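Local coordinates for similar to hydroxylamine oxidoreductase (Kuenenia stuttgartiensis, PDB 6H5L), which serves as the multihaem, hydroxylamine oxidoreductase-like subunit of a 60-haem anammox reductase complex, assembled with a dihaem cytochrome that probably relays electrons, at the interface of chains A and C and the interface of chains A and B. Residues are numbered along the deposited sequence; one frame, centred on the assembly and turned at random. Chains: chain A/B, Similar to hydroxylamine oxidoreductase; chain C, Conserved hypothetical cytochrome protein.

Contact 1: the interface of chains A and C. Residues chain A 288-289, 291; chain C 154-157, 163.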
ATOM      1  N   LYS A 288     -34.283   9.004  27.678  1.00 22.76           N
ATOM      2  CA  LYS A 288     -35.130   7.862  28.027  1.00 19.20           C
ATOM      3  C   LYS A 288     -35.501   7.034  26.801  1.00 24.14           C
ATOM      4  O   LYS A 288     -35.660   7.582  25.705  1.00 23.68           O
ATOM      5  CB  LYS A 288     -36.412   8.321  28.732  1.00 20.69           C
ATOM      6  CG  LYS A 288     -37.239   9.328  27.947  1.00 19.42           C
ATOM      7  CD  LYS A 288     -38.516   9.691  28.685  1.00 23.33           C
ATOM      8  CE  LYS A 288     -39.253  10.820  27.990  1.00 24.51           C
ATOM      9  NZ  LYS A 288     -40.487  11.182  28.739  1.00 49.37           N
ATOM     10  N   HIS A 289     -35.660   5.721  26.977  1.00 21.23           N
ATOM     11  CA  HIS A 289     -36.259   4.855  25.955  1.00 25.60           C
ATOM     12  C   HIS A 289     -35.536   4.969  24.610  1.00 24.91           C
ATOM     13  O   HIS A 289     -36.156   5.067  23.551  1.00 30.36           O
ATOM     14  CB  HIS A 289     -37.752   5.162  25.804  1.00 22.16           C
ATOM     15  CG  HIS A 289     -38.508   5.109  27.095  1.00 27.86           C
ATOM     16  ND1 HIS A 289     -38.266   4.149  28.053  1.00 24.97           N
ATOM     17  CD2 HIS A 289     -39.489   5.898  27.592  1.00 29.55           C
ATOM     18  CE1 HIS A 289     -39.069   4.344  29.083  1.00 20.12           C
ATOM     19  NE2 HIS A 289     -39.821   5.400  28.829  1.00 23.02           N
ATOM     20  N   ARG A 291     -33.713   7.449  23.538  1.00 24.90           N
ATOM     21  CA  ARG A 291     -33.681   8.821  23.051  1.00 20.36           C
ATOM     22  C   ARG A 291     -32.588   9.581  23.788  1.00 24.03           C
ATOM     23  O   ARG A 291     -32.514   9.528  25.019  1.00 27.97           O
ATOM     24  CB  ARG A 291     -35.037   9.491  23.277  1.00 28.07           C
ATOM     25  CG  ARG A 291     -35.438  10.571  22.282  1.00 30.35           C
ATOM     26  CD  ARG A 291     -36.761  11.179  22.739  1.00 42.91           C
ATOM     27  NE  ARG A 291     -37.601  11.680  21.654  1.00 63.97           N
ATOM     28  CZ  ARG A 291     -38.303  10.906  20.832  1.00 53.99           C
ATOM     29  NH1 ARG A 291     -38.245   9.589  20.947  1.00 52.44           N
ATOM     30  NH2 ARG A 291     -39.054  11.449  19.886  1.00 52.39           N
TER
ATOM     31  N   SER C 154     -35.254  10.187  14.660  1.00 33.83           N
ATOM     32  CA  SER C 154     -35.177  10.183  16.118  1.00 36.99           C
ATOM     33  C   SER C 154     -36.500  10.540  16.787  1.00 35.25           C
ATOM     34  O   SER C 154     -36.691  10.210  17.963  1.00 32.25           O
ATOM     35  CB  SER C 154     -34.086  11.147  16.588  1.00 36.18           C
ATOM     36  OG  SER C 154     -32.802  10.704  16.186  1.00 42.69           O
ATOM     37  N   GLU C 155     -37.414  11.191  16.074  1.00 29.37           N
ATOM     38  CA  GLU C 155     -38.630  11.718  16.677  1.00 28.41           C
ATOM     39  C   GLU C 155     -39.826  10.781  16.557  1.00 27.49           C
ATOM     40  O   GLU C 155     -40.901  11.111  17.067  1.00 37.01           O
ATOM     41  CB  GLU C 155     -38.983  13.066  16.046  1.00 35.75           C
ATOM     42  CG  GLU C 155     -39.487  12.955  14.620  1.00 31.65           C
ATOM     43  CD  GLU C 155     -39.516  14.288  13.906  1.00 42.91           C
ATOM     44  OE1 GLU C 155     -38.854  15.233  14.384  1.00 34.22           O
ATOM     45  OE2 GLU C 155     -40.201  14.390  12.867  1.00 58.44           O
ATOM     46  N   GLN C 156     -39.676   9.632  15.904  1.00 28.83           N
ATOM     47  CA  GLN C 156     -40.805   8.732  15.725  1.00 29.59           C
ATOM     48  C   GLN C 156     -41.189   8.079  17.049  1.00 33.41           C
ATOM     49  O   GLN C 156     -40.350   7.857  17.925  1.00 36.86           O
ATOM     50  CB  GLN C 156     -40.475   7.663  14.685  1.00 32.68           C
ATOM     51  CG  GLN C 156     -40.067   8.223  13.336  1.00 29.59           C
ATOM     52  CD  GLN C 156     -41.124   9.132  12.741  1.00 31.04           C
ATOM     53  OE1 GLN C 156     -42.314   8.822  12.773  1.00 37.89           O
ATOM     54  NE2 GLN C 156     -40.693  10.266  12.199  1.00 25.15           N
ATOM     55  N   GLU C 157     -42.478   7.768  17.191  1.00 40.61           N
ATOM     56  CA  GLU C 157     -43.002   7.232  18.438  1.00 32.18           C
ATOM     57  C   GLU C 157     -44.069   6.184  18.164  1.00 27.33           C
ATOM     58  O   GLU C 157     -44.761   6.226  17.143  1.00 29.68           O
ATOM     59  CB  GLU C 157     -43.587   8.336  19.328  1.00 34.43           C
ATOM     60  CG  GLU C 157     -42.545   9.168  20.042  1.00 46.73           C
ATOM     61  CD  GLU C 157     -43.111   9.894  21.242  1.00 52.55           C
ATOM     62  OE1 GLU C 157     -44.348   9.873  21.422  1.00 61.95           O
ATOM     63  OE2 GLU C 157     -42.322  10.479  22.010  1.00 56.79           O
ATOM     64  N   PRO C 163     -40.612   5.815  21.988  1.00 39.27           N
ATOM     65  CA  PRO C 163     -39.757   6.056  20.821  1.00 33.80           C
ATOM     66  C   PRO C 163     -39.584   4.789  19.998  1.00 31.75           C
ATOM     67  O   PRO C 163     -39.239   3.726  20.525  1.00 36.15           O
ATOM     68  CB  PRO C 163     -38.430   6.506  21.444  1.00 28.40           C
ATOM     69  CG  PRO C 163     -38.792   7.016  22.806  1.00 23.75           C
ATOM     70  CD  PRO C 163     -39.974   6.218  23.253  1.00 33.67           C
TER
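The guanidinium of A:Arg291 is sandwiched between two oxygens of chain C. Over one face lies the carbonyl oxygen of C:Ser154, 3.1 Å above the plane and shifted toward the rim, with A:Arg291 CZ 3.4 Å from C:Ser154 O. Over the opposite face, also off centre, lies the carboxylate oxygen C:Glu157 OE2. At the edge, in the plane, are C:Glu155 O and the ring carbon C:Pro163 CB. Across this contact no nitrogen or oxygen is near enough to an opposite polar atom to be scored as a bond, so the evidence points to shape fit and longer-range charge attraction: A:Arg291 NH2 stands 4.0 Å from C:Glu157 OE2, opposite charges that would probably attract without forming a salt bridge. The carboxylate of C:Glu155 turns away, its OE1 6.7 Å from A:Arg291 NH2.

The arginine reaches across because CG is anti to the backbone N (chi1 -150°) and the chain runs extended to NE. This residue has 93 Å² of surface hidden by the partner, well above its neighbours. C:Pro163 fits between A:Arg291 and A:His289. Its CD touches A:His289 CB at 3.5 Å, and its CG meets the backbone carbonyl A:His289 O at 3.4 Å. The imidazole is not the contacting part; A:Lys288 CB lies 4.0 Å above one of its faces, near the rim.

In chain A the patch spans the end of strand 286-288, the turn at A:His289 and the start of strand 291-292, just after helix 280-285 with its haem-binding CXXCH motif. In chain C it belongs to the long loop between helix 139-142, which carries most of the second haem's CXXCH motif, and helix 180-189.

Contact 2: the interface of chains A and B. Residues chain A 49-50, 194, 197, 201; chain B 358, 361-362, 364-365.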
ATOM      1  N   MET A  49     -12.529  40.792  36.083  1.00 23.85           N
ATOM      2  CA  MET A  49     -12.205  41.222  34.724  1.00 28.33           C
ATOM      3  C   MET A  49     -12.649  40.194  33.687  1.00 23.51           C
ATOM      4  O   MET A  49     -13.247  40.546  32.663  1.00 23.74           O
ATOM      5  CB  MET A  49     -10.704  41.484  34.606  1.00 28.69           C
ATOM      6  CG  MET A  49     -10.213  42.700  35.369  1.00 32.14           C
ATOM      7  SD  MET A  49      -8.414  42.781  35.413  1.00 44.82           S
ATOM      8  CE  MET A  49      -8.038  41.403  36.495  1.00 27.55           C
ATOM      9  N   LEU A  50     -12.376  38.914  33.942  1.00 23.03           N
ATOM     10  CA  LEU A  50     -12.652  37.870  32.963  1.00 24.08           C
ATOM     11  C   LEU A  50     -14.138  37.593  32.778  1.00 24.07           C
ATOM     12  O   LEU A  50     -14.493  36.788  31.909  1.00 20.56           O
ATOM     13  CB  LEU A  50     -11.935  36.584  33.363  1.00 19.17           C
ATOM     14  CG  LEU A  50     -10.412  36.618  33.259  1.00 20.41           C
ATOM     15  CD1 LEU A  50      -9.799  35.627  34.228  1.00 18.76           C
ATOM     16  CD2 LEU A  50      -9.974  36.319  31.834  1.00 22.06           C
ATOM     17  N   TYR A 194     -11.162  38.302  43.812  1.00 25.30           N
ATOM     18  CA  TYR A 194     -10.402  37.497  42.865  1.00 23.69           C
ATOM     19  C   TYR A 194      -9.909  36.184  43.454  1.00 25.39           C
ATOM     20  O   TYR A 194      -9.333  35.375  42.719  1.00 19.61           O
ATOM     21  CB  TYR A 194      -9.228  38.308  42.317  1.00 18.75           C
ATOM     22  CG  TYR A 194      -9.662  39.322  41.287  1.00 24.62           C
ATOM     23  CD1 TYR A 194      -9.753  38.978  39.944  1.00 19.22           C
ATOM     24  CD2 TYR A 194     -10.002  40.616  41.657  1.00 21.80           C
ATOM     25  CE1 TYR A 194     -10.159  39.898  38.997  1.00 22.40           C
ATOM     26  CE2 TYR A 194     -10.409  41.543  40.718  1.00 20.51           C
ATOM     27  CZ  TYR A 194     -10.485  41.179  39.390  1.00 19.10           C
ATOM     28  OH  TYR A 194     -10.890  42.103  38.456  1.00 24.26           O
ATOM     29  N   HIS A 197     -11.541  33.295  41.607  1.00 26.88           N
ATOM     30  CA  HIS A 197     -11.182  33.238  40.191  1.00 20.74           C
ATOM     31  C   HIS A 197     -11.695  31.961  39.538  1.00 27.64           C
ATOM     32  O   HIS A 197     -12.293  31.998  38.457  1.00 25.55           O
ATOM     33  CB  HIS A 197      -9.662  33.346  40.048  1.00 21.16           C
ATOM     34  CG  HIS A 197      -9.149  33.038  38.675  1.00 17.81           C
ATOM     35  ND1 HIS A 197      -8.948  34.012  37.720  1.00 17.23           N
ATOM     36  CD2 HIS A 197      -8.779  31.868  38.102  1.00 19.47           C
ATOM     37  CE1 HIS A 197      -8.483  33.455  36.617  1.00 16.98           C
ATOM     38  NE2 HIS A 197      -8.373  32.155  36.821  1.00 17.19           N
ATOM     39  N   MET A 201     -14.790  30.998  36.471  1.00 30.87           N
ATOM     40  CA  MET A 201     -14.277  30.237  35.339  1.00 26.98           C
ATOM     41  C   MET A 201     -14.982  28.897  35.179  1.00 25.96           C
ATOM     42  O   MET A 201     -15.165  28.432  34.048  1.00 27.06           O
ATOM     43  CB  MET A 201     -12.772  30.025  35.512  1.00 28.04           C
ATOM     44  CG  MET A 201     -12.031  29.588  34.263  1.00 23.10           C
ATOM     45  SD  MET A 201     -10.246  29.699  34.495  1.00 23.86           S
ATOM     46  CE  MET A 201      -9.656  28.915  32.997  1.00 17.10           C
TER
ATOM     47  N   PHE B 358      -7.572  39.187  25.986  1.00 27.17           N
ATOM     48  CA  PHE B 358      -7.963  38.019  26.771  1.00 23.95           C
ATOM     49  C   PHE B 358      -6.792  37.486  27.584  1.00 22.33           C
ATOM     50  O   PHE B 358      -6.962  37.069  28.736  1.00 28.78           O
ATOM     51  CB  PHE B 358      -8.516  36.928  25.853  1.00 16.99           C
ATOM     52  CG  PHE B 358      -8.896  35.663  26.574  1.00 21.42           C
ATOM     53  CD1 PHE B 358     -10.132  35.544  27.184  1.00 16.90           C
ATOM     54  CD2 PHE B 358      -8.017  34.592  26.637  1.00 20.61           C
ATOM     55  CE1 PHE B 358     -10.485  34.383  27.849  1.00 15.75           C
ATOM     56  CE2 PHE B 358      -8.363  33.429  27.301  1.00 17.35           C
ATOM     57  CZ  PHE B 358      -9.600  33.324  27.907  1.00 15.84           C
ATOM     58  N   THR B 361      -5.916  40.206  30.293  1.00 20.50           N
ATOM     59  CA  THR B 361      -6.972  40.168  31.300  1.00 15.36           C
ATOM     60  C   THR B 361      -6.803  38.972  32.227  1.00 21.50           C
ATOM     61  O   THR B 361      -7.000  39.086  33.444  1.00 19.65           O
ATOM     62  CB  THR B 361      -8.345  40.128  30.626  1.00 18.61           C
ATOM     63  OG1 THR B 361      -8.550  41.338  29.888  1.00 25.96           O
ATOM     64  CG2 THR B 361      -9.450  39.971  31.654  1.00 14.70           C
ATOM     65  N   TYR B 362      -6.430  37.816  31.673  1.00 21.20           N
ATOM     66  CA  TYR B 362      -6.280  36.628  32.506  1.00 19.06           C
ATOM     67  C   TYR B 362      -5.075  36.747  33.428  1.00 17.45           C
ATOM     68  O   TYR B 362      -5.178  36.494  34.633  1.00 22.44           O
ATOM     69  CB  TYR B 362      -6.165  35.369  31.646  1.00 17.73           C
ATOM     70  CG  TYR B 362      -6.223  34.126  32.496  1.00 16.36           C
ATOM     71  CD1 TYR B 362      -7.440  33.559  32.838  1.00 15.49           C
ATOM     72  CD2 TYR B 362      -5.065  33.544  32.997  1.00 16.96           C
ATOM     73  CE1 TYR B 362      -7.508  32.440  33.635  1.00 19.33           C
ATOM     74  CE2 TYR B 362      -5.123  32.422  33.797  1.00 16.00           C
ATOM     75  CZ  TYR B 362      -6.348  31.875  34.111  1.00 14.02           C
ATOM     76  OH  TYR B 362      -6.421  30.758  34.907  1.00 21.67           O
ATOM     77  N   LYS B 364      -3.606  39.386  34.422  1.00 20.73           N
ATOM     78  CA  LYS B 364      -3.919  40.395  35.430  1.00 21.43           C
ATOM     79  C   LYS B 364      -4.799  39.824  36.535  1.00 24.53           C
ATOM     80  O   LYS B 364      -4.717  40.271  37.685  1.00 20.15           O
ATOM     81  CB  LYS B 364      -4.589  41.605  34.777  1.00 17.88           C
ATOM     82  CG  LYS B 364      -3.599  42.632  34.250  1.00 22.69           C
ATOM     83  CD  LYS B 364      -4.154  43.397  33.062  1.00 22.53           C
ATOM     84  CE  LYS B 364      -5.419  44.162  33.406  1.00 31.52           C
ATOM     85  NZ  LYS B 364      -5.968  44.858  32.207  1.00 29.66           N
ATOM     86  N   SER B 365      -5.637  38.837  36.214  1.00 24.86           N
ATOM     87  CA  SER B 365      -6.405  38.155  37.251  1.00 24.30           C
ATOM     88  C   SER B 365      -5.513  37.254  38.096  1.00 19.57           C
ATOM     89  O   SER B 365      -5.763  37.083  39.294  1.00 18.72           O
ATOM     90  CB  SER B 365      -7.537  37.346  36.626  1.00 19.51           C
ATOM     91  OG  SER B 365      -8.414  38.176  35.884  1.00 23.82           O
TER
HETATM   92  O   HOH W   1     -11.007  37.948  36.309  1.00 18.64           O
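A homomeric interface joins A:Met49, A:Leu50 and A:His197 to one flank of the long helix 356-389 of chain B, packing two copies of the reductase subunit together in the assembly; the whole interface is not an exact two-fold. The imidazole of A:His197 and the phenol ring of B:Tyr362 meet edge-to-face, planes at 73° and centroids 4.9 Å apart. B:Tyr362 CD1 lies in the imidazole plane at its edge, and A:His197 NE2 gives a weak hydrogen bond of 3.1 Å to the phenol oxygen B:Tyr362 OH. With CG anti to the backbone N (chi1 -171°), the tyrosine also presents CD1 to A:Leu50 CD1 at 3.4 Å. An alanine in place of B:Tyr362 would probably leave A:His197 NE2 without this mate and open a gap beside A:Leu50.

A:Met49 CB abuts B:Thr361 CG2 at 3.5 Å. The A:Met49 and B:Lys364 side chains cross at about a right angle, and the bend at the end of the methionine (chi3 -70°) brings its methyl CE to B:Ser365 OG at 3.3 Å. Between the subunits a water bridges backbone A:Leu50 N, 2.9 Å away, and the hydroxyl B:Ser365 OG. That hydroxyl donates to B:Thr361 O one helical turn back, at 3.0 Å, which fixes its rotation.

Since B:Tyr362 lines a haem c pocket and A:Met201, against its ring, belongs to a CXXCH motif, the site joins haem-bearing regions of two subunits.

Contact 1 and contact 2 lie about 43 Å apart, measured between the centres of their C-alpha atoms, and share no residue or secondary-structure element; chain A is what they have in common. Contact 1 uses its 286-292 strand pair toward the dihaem cytochrome, whereas contact 2 uses the segment around 49-50 and helix 197-202 toward a second copy of itself. One subunit can therefore hold both kinds of neighbour at once, consistent with an assembly of six copies of each protein. Both patches lie close to haem-binding motifs, so the two surfaces may help order haems along an extended electron route.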